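Local atomic coordinates of SusD superfamily protein (PDB entry 3MCX), a protein that is of unknown function but, as a SusD-family protein of the Bacteroides outer membrane, probably binds nutrient glycans at the cell surface for uptake. Residues Asp23-Ile26 with Ala27-Gly30; Asn100-Gln103 with Lys104-Gly108; Glu117-Arg120 with Ile121-Glu124. All blocks are in the same frame, centred on the assembly; numbering follows the deposited sequence.

Contact 1: residues Asp23-Ile26 with Ala27-Gly30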
# COMPACT_ATOMS: atom_id res chain seq x y z
N ASP A 23 -24.82 15.77 -6.55
CA ASP A 23 -23.77 16.61 -5.93
C ASP A 23 -22.98 15.83 -4.87
O ASP A 23 -21.77 15.94 -4.78
CB ASP A 23 -24.37 17.86 -5.28
CG ASP A 23 -24.99 18.84 -6.29
OD1 ASP A 23 -24.56 18.86 -7.48
OD2 ASP A 23 -25.90 19.58 -5.87
N ALA A 24 -23.68 15.03 -4.07
CA ALA A 24 -22.99 14.18 -3.10
C ALA A 24 -22.06 13.15 -3.76
O ALA A 24 -20.95 12.92 -3.31
CB ALA A 24 -24.02 13.47 -2.23
N GLN A 25 -22.55 12.53 -4.83
CA GLN A 25 -21.71 11.61 -5.59
C GLN A 25 -20.47 12.30 -6.19
O GLN A 25 -19.39 11.74 -6.19
CB GLN A 25 -22.48 10.92 -6.71
CG GLN A 25 -21.65 9.88 -7.47
CD GLN A 25 -21.22 8.72 -6.60
OE1 GLN A 25 -22.07 8.13 -5.93
NE2 GLN A 25 -19.97 8.36 -6.65
N ILE A 26 -20.68 13.49 -6.74
CA ILE A 26 -19.56 14.28 -7.27
C ILE A 26 -18.53 14.58 -6.17
O ILE A 26 -17.33 14.43 -6.39
CB ILE A 26 -20.05 15.58 -7.93
CG1 ILE A 26 -20.79 15.25 -9.22
CG2 ILE A 26 -18.85 16.53 -8.19
CD1 ILE A 26 -21.49 16.44 -9.86
N ALA A 27 -18.99 14.94 -4.96
CA ALA A 27 -18.08 15.10 -3.84
C ALA A 27 -17.28 13.84 -3.54
O ALA A 27 -16.09 13.90 -3.33
CB ALA A 27 -18.82 15.60 -2.55
N LEU A 28 -17.96 12.70 -3.50
CA LEU A 28 -17.28 11.43 -3.27
C LEU A 28 -16.28 11.13 -4.40
O LEU A 28 -15.16 10.70 -4.15
CB LEU A 28 -18.31 10.32 -3.14
CG LEU A 28 -17.76 8.91 -2.92
CD1 LEU A 28 -16.84 8.83 -1.66
CD2 LEU A 28 -18.90 7.88 -2.90
N ASN A 29 -16.70 11.38 -5.64
CA ASN A 29 -15.76 11.18 -6.76
C ASN A 29 -14.51 12.01 -6.55
O ASN A 29 -13.41 11.56 -6.86
CB ASN A 29 -16.39 11.54 -8.09
CG ASN A 29 -17.51 10.58 -8.50
OD1 ASN A 29 -17.63 9.49 -7.97
ND2 ASN A 29 -18.27 10.97 -9.49
N GLY A 30 -14.67 13.23 -6.04
CA GLY A 30 -13.54 14.08 -5.74
C GLY A 30 -12.60 13.55 -4.68
O GLY A 30 -11.39 13.74 -4.73

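Contact 2: residues Asn100-Gln103 with Lys104-Gly108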
# COMPACT_ATOMS: atom_id res chain seq x y z
N ASN A 100 -16.67 16.26 5.95
CA ASN A 100 -17.63 17.20 5.43
C ASN A 100 -18.81 16.51 4.71
O ASN A 100 -19.96 16.87 4.91
CB ASN A 100 -16.94 18.19 4.49
CG ASN A 100 -15.99 19.15 5.23
OD1 ASN A 100 -15.98 19.21 6.48
ND2 ASN A 100 -15.18 19.89 4.47
N LEU A 101 -18.47 15.49 3.92
CA LEU A 101 -19.49 14.76 3.17
C LEU A 101 -20.39 13.95 4.11
O LEU A 101 -21.60 14.00 3.97
CB LEU A 101 -18.81 13.85 2.12
CG LEU A 101 -19.74 12.98 1.26
CD1 LEU A 101 -20.81 13.78 0.54
CD2 LEU A 101 -18.87 12.19 0.28
N ILE A 102 -19.77 13.19 5.02
CA ILE A 102 -20.54 12.43 5.99
C ILE A 102 -21.46 13.33 6.81
O ILE A 102 -22.65 13.06 6.97
CB ILE A 102 -19.64 11.59 6.92
CG1 ILE A 102 -18.90 10.50 6.11
CG2 ILE A 102 -20.47 11.00 8.07
CD1 ILE A 102 -17.66 9.89 6.76
N GLN A 103 -20.93 14.46 7.27
CA GLN A 103 -21.75 15.39 8.02
C GLN A 103 -22.91 16.00 7.21
O GLN A 103 -24.01 16.16 7.69
CB GLN A 103 -20.92 16.51 8.66
CG GLN A 103 -21.74 17.54 9.47
CD GLN A 103 -22.57 16.98 10.65
OE1 GLN A 103 -22.19 15.92 11.20
NE2 GLN A 103 -23.64 17.68 11.03
N LYS A 104 -22.64 16.34 5.94
CA LYS A 104 -23.68 16.85 5.07
C LYS A 104 -24.82 15.82 4.91
O LYS A 104 -25.98 16.16 4.97
CB LYS A 104 -23.08 17.24 3.69
CG LYS A 104 -24.00 17.96 2.76
CD LYS A 104 -24.44 19.32 3.32
CE LYS A 104 -25.40 20.05 2.37
NZ LYS A 104 -26.09 21.20 3.01
N ILE A 105 -24.43 14.57 4.69
CA ILE A 105 -25.46 13.48 4.60
C ILE A 105 -26.26 13.35 5.91
O ILE A 105 -27.46 13.30 5.91
CB ILE A 105 -24.81 12.13 4.17
CG1 ILE A 105 -24.24 12.21 2.73
CG2 ILE A 105 -25.83 10.97 4.33
CD1 ILE A 105 -23.35 11.05 2.37
N GLU A 106 -25.53 13.29 7.02
CA GLU A 106 -26.19 13.08 8.31
C GLU A 106 -27.01 14.25 8.80
O GLU A 106 -27.94 14.07 9.56
CB GLU A 106 -25.15 12.69 9.36
CG GLU A 106 -24.53 11.37 9.09
CD GLU A 106 -23.59 10.86 10.18
OE1 GLU A 106 -22.71 11.57 10.69
OE2 GLU A 106 -23.69 9.64 10.46
N SER A 107 -26.72 15.45 8.33
CA SER A 107 -27.43 16.63 8.76
C SER A 107 -28.81 16.76 8.08
O SER A 107 -29.59 17.63 8.44
CB SER A 107 -26.59 17.88 8.44
OG SER A 107 -26.63 18.11 7.04
N GLY A 108 -29.08 15.90 7.10
CA GLY A 108 -30.39 15.86 6.45
C GLY A 108 -30.65 16.96 5.43
O GLY A 108 -31.76 17.08 4.92

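Contact 3: residues Glu117-Arg120 with Ile121-Glu124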
# COMPACT_ATOMS: atom_id res chain seq x y z
N GLU A 117 -28.89 5.07 -1.53
CA GLU A 117 -27.76 5.69 -2.21
C GLU A 117 -27.01 6.62 -1.27
O GLU A 117 -25.79 6.63 -1.30
CB GLU A 117 -28.21 6.42 -3.46
CG GLU A 117 -28.44 5.47 -4.65
CD GLU A 117 -27.09 4.98 -5.21
OE1 GLU A 117 -26.45 5.69 -5.99
OE2 GLU A 117 -26.64 3.90 -4.84
N LEU A 118 -27.74 7.40 -0.46
CA LEU A 118 -27.08 8.27 0.54
C LEU A 118 -26.22 7.44 1.48
O LEU A 118 -25.10 7.80 1.80
CB LEU A 118 -28.08 9.08 1.34
CG LEU A 118 -28.87 10.19 0.60
CD1 LEU A 118 -30.10 10.67 1.38
CD2 LEU A 118 -27.91 11.34 0.24
N ASN A 119 -26.74 6.29 1.88
CA ASN A 119 -26.01 5.42 2.77
C ASN A 119 -24.80 4.77 2.11
O ASN A 119 -23.76 4.56 2.73
CB ASN A 119 -26.92 4.36 3.33
CG ASN A 119 -26.40 3.79 4.60
OD1 ASN A 119 -26.02 4.54 5.49
ND2 ASN A 119 -26.35 2.47 4.68
N ARG A 120 -24.91 4.47 0.82
CA ARG A 120 -23.77 3.92 0.10
C ARG A 120 -22.63 4.94 0.01
O ARG A 120 -21.48 4.65 0.27
CB ARG A 120 -24.21 3.51 -1.33
CG ARG A 120 -23.04 3.00 -2.14
CD ARG A 120 -23.33 2.76 -3.62
NE ARG A 120 -23.86 3.95 -4.28
CZ ARG A 120 -23.14 4.99 -4.71
NH1 ARG A 120 -21.82 5.05 -4.52
NH2 ARG A 120 -23.77 6.01 -5.31
N ILE A 121 -23.00 6.17 -0.38
CA ILE A 121 -22.02 7.25 -0.46
C ILE A 121 -21.37 7.48 0.90
O ILE A 121 -20.17 7.58 1.00
CB ILE A 121 -22.65 8.52 -0.99
CG1 ILE A 121 -23.04 8.32 -2.46
CG2 ILE A 121 -21.71 9.74 -0.81
CD1 ILE A 121 -23.98 9.38 -3.00
N LYS A 122 -22.19 7.50 1.95
CA LYS A 122 -21.65 7.65 3.31
C LYS A 122 -20.69 6.52 3.68
O LYS A 122 -19.63 6.75 4.26
CB LYS A 122 -22.80 7.68 4.29
CG LYS A 122 -22.43 7.78 5.77
CD LYS A 122 -23.68 7.67 6.64
CE LYS A 122 -23.33 7.51 8.07
NZ LYS A 122 -24.57 7.23 8.86
N SER A 123 -21.08 5.30 3.32
CA SER A 123 -20.26 4.14 3.64
C SER A 123 -18.92 4.13 2.92
O SER A 123 -17.89 3.79 3.50
CB SER A 123 -21.02 2.87 3.33
OG SER A 123 -22.15 2.76 4.19
N GLU A 124 -18.93 4.47 1.64
CA GLU A 124 -17.69 4.62 0.91
C GLU A 124 -16.78 5.71 1.51
O GLU A 124 -15.57 5.52 1.64
CB GLU A 124 -17.98 4.89 -0.57
CG GLU A 124 -18.62 3.68 -1.26
CD GLU A 124 -18.88 3.89 -2.74
OE1 GLU A 124 -18.03 4.52 -3.40
OE2 GLU A 124 -19.92 3.39 -3.22
O HOH W 1 -18.99 5.70 -5.71

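Contact 1: residues Asp23-Ile26 with Ala27-Gly30
The carboxamides of Gln25 and Asn29, one turn apart on the same helix, meet with their planes turned 50° against each other. Gln25 NE2 donates to Asn29 OD1 at 2.9 Å, and the bond is not symmetric in geometry: OD1 lies almost in the plane of the glutamine amide, whereas NE2 stands above the plane of the asparagine carbonyl, 40° out of it. A bend in the glutamine chain makes this possible, since chi2 near 64° swings the amide along the helix toward the following turn. The same two residues are joined in the backbone, Asn29 N to Gln25 O at 2.8 Å, one of a run of i to i+4 bonds of helix 21-36. In this largely helical SusD-family fold that helix packs against helices 81-106 and 115-140, and the carbonyl end of the same amide faces the latter: OE1 accepts from Arg120 NH2, which fixes the rotation that points NE2 at Asn29. With an alanine in place of Asn29, Gln25 NE2 would probably be left without its mate and the amide less firmly held against turning. Leu28 touches the glutamine with one branch, CD2 lying 3.9 Å from Gln25 NE2, and packs on Leu101, Ile121 and Glu124. Ala27, next to it, also reaches Leu101, its methyl CB resting 3.5 Å from Ala24 O.

Contact 2: residues Asn100-Gln103 with Lys104-Gly108
Ser107 OG is held by two partners: it donates to Lys104 O at 2.9 Å and is hydrogen-bonded to Ser109 OG as well. The backbone of the same residue is tied to the preceding turn, Ser107 N donating to Gln103 O at 2.9 Å along a bent path, with an N-H...O angle of 135°. A chi1 of 73° sets OG between the backbone N and the carbonyl carbon, turned in over the helix, from where it meets the Lys104 carbonyl above its plane. Just beyond, the chain leaves the helical conformation at Gly108 with a positive phi of 77°, a conformation readily adopted by glycine. Ser107 CB also lies 3.9 Å from NE2 of Gln103, whose side chain runs past it in van der Waals contact.

Another face of helix 81-106 is apolar. Leu101 CD1 and Ile105 CD1 approach to 4.2 Å, and both residues press on Ile121 of helix 115-140. Beside them Ile102 and Glu106 lie side by side and point the same way: the extended glutamate chain passes along the isoleucine, bringing Glu106 OE1 within 3.5 Å of Ile102 CG2, while Ile102 itself packs on Ala125 and Leu126. The aliphatic part of Glu106 is also tucked over the backbone, with CG 3.3 Å from Ile102 O. Its OE2 reaches across to helix 115-140 in a salt bridge with Lys122 NZ. Lys104, by contrast, sends its NZ to Ser109 OG.

The hydroxyl of Ser107 thus supplies a hydrogen to a carbonyl near the end of the helix. A carboxylate near that end would probably be disfavoured by the helix dipole, and Lys122 is likely to offset its charge; the ammonium of Lys104 would probably suit the same end.

Contact 3: residues Glu117-Arg120 with Ile121-Glu124
Arg120 is gripped in the plane of its guanidinium by two carboxylates of its own helix, Glu117 one turn before it and Glu124 one turn after. Toward Glu124 the bond is single, Arg120 NH1 to Glu124 OE2 at 2.8 Å. Toward Glu117 the grip is double and side-on, with Arg120 NE to Glu117 OE2 and Arg120 NH2 to Glu117 OE1 both at 2.8 Å; NH2 also donates to Gln25 OE1 of helix 21-36. All three carboxylate acceptors lie close to the guanidinium plane, yet each is approached from above the plane of its own carboxylate, and the Glu124 group is turned 51° against the guanidinium. A bend at chi3 (55°) folds the arginine back across the helix surface so that it can reach both acids. Ile121 covers one face, its CG1 3.7 Å from Arg120 NH2. A water accepts weakly from Arg120 NH1 and donates to Glu124 OE1, an oxygen that Tyr32 of helix 21-36 also engages.

Elsewhere on this part of helix 115-140, Asn119 O receives two hydrogens from one residue: Ser123 OG and Ser123 N each come to 2.8 Å, from opposite faces of the carbonyl plane. With chi1 at -66° the serine hydroxyl lies beside its own backbone N and is thus directed back at the preceding turn.

The intrahelical Glu117-Arg120-Glu124 salt-bridge network fixes the orientation of the guanidinium. One arginine facing two carboxylates would leave an excess of negative charge in this partly buried place; Arg191, whose guanidinium comes near that of Arg120, may contribute to balancing it.

Overall arrangement
The three contacts lie on three helices packed together, 21-36, 81-106 and 115-140, with centres 11 to 12 Å apart and on the same side of the chain's centre. Contacts 1 and 3 are joined by a probable hydrogen bond, Gln25 OE1 to Arg120 NH2 at 2.8 Å, which links the amide pair to the salt-bridge network. Contacts 2 and 3 meet through the salt bridge of Glu106 OE2 with Lys122 NZ, 3.0 Å, and through Ile105 CD1 on Ile121 CG2 at 3.8 Å. Contacts 1 and 2 are joined by packing, with Leu101 CD1 4.1 Å from Ala27 CB. This helical cluster is away from the zinc sites.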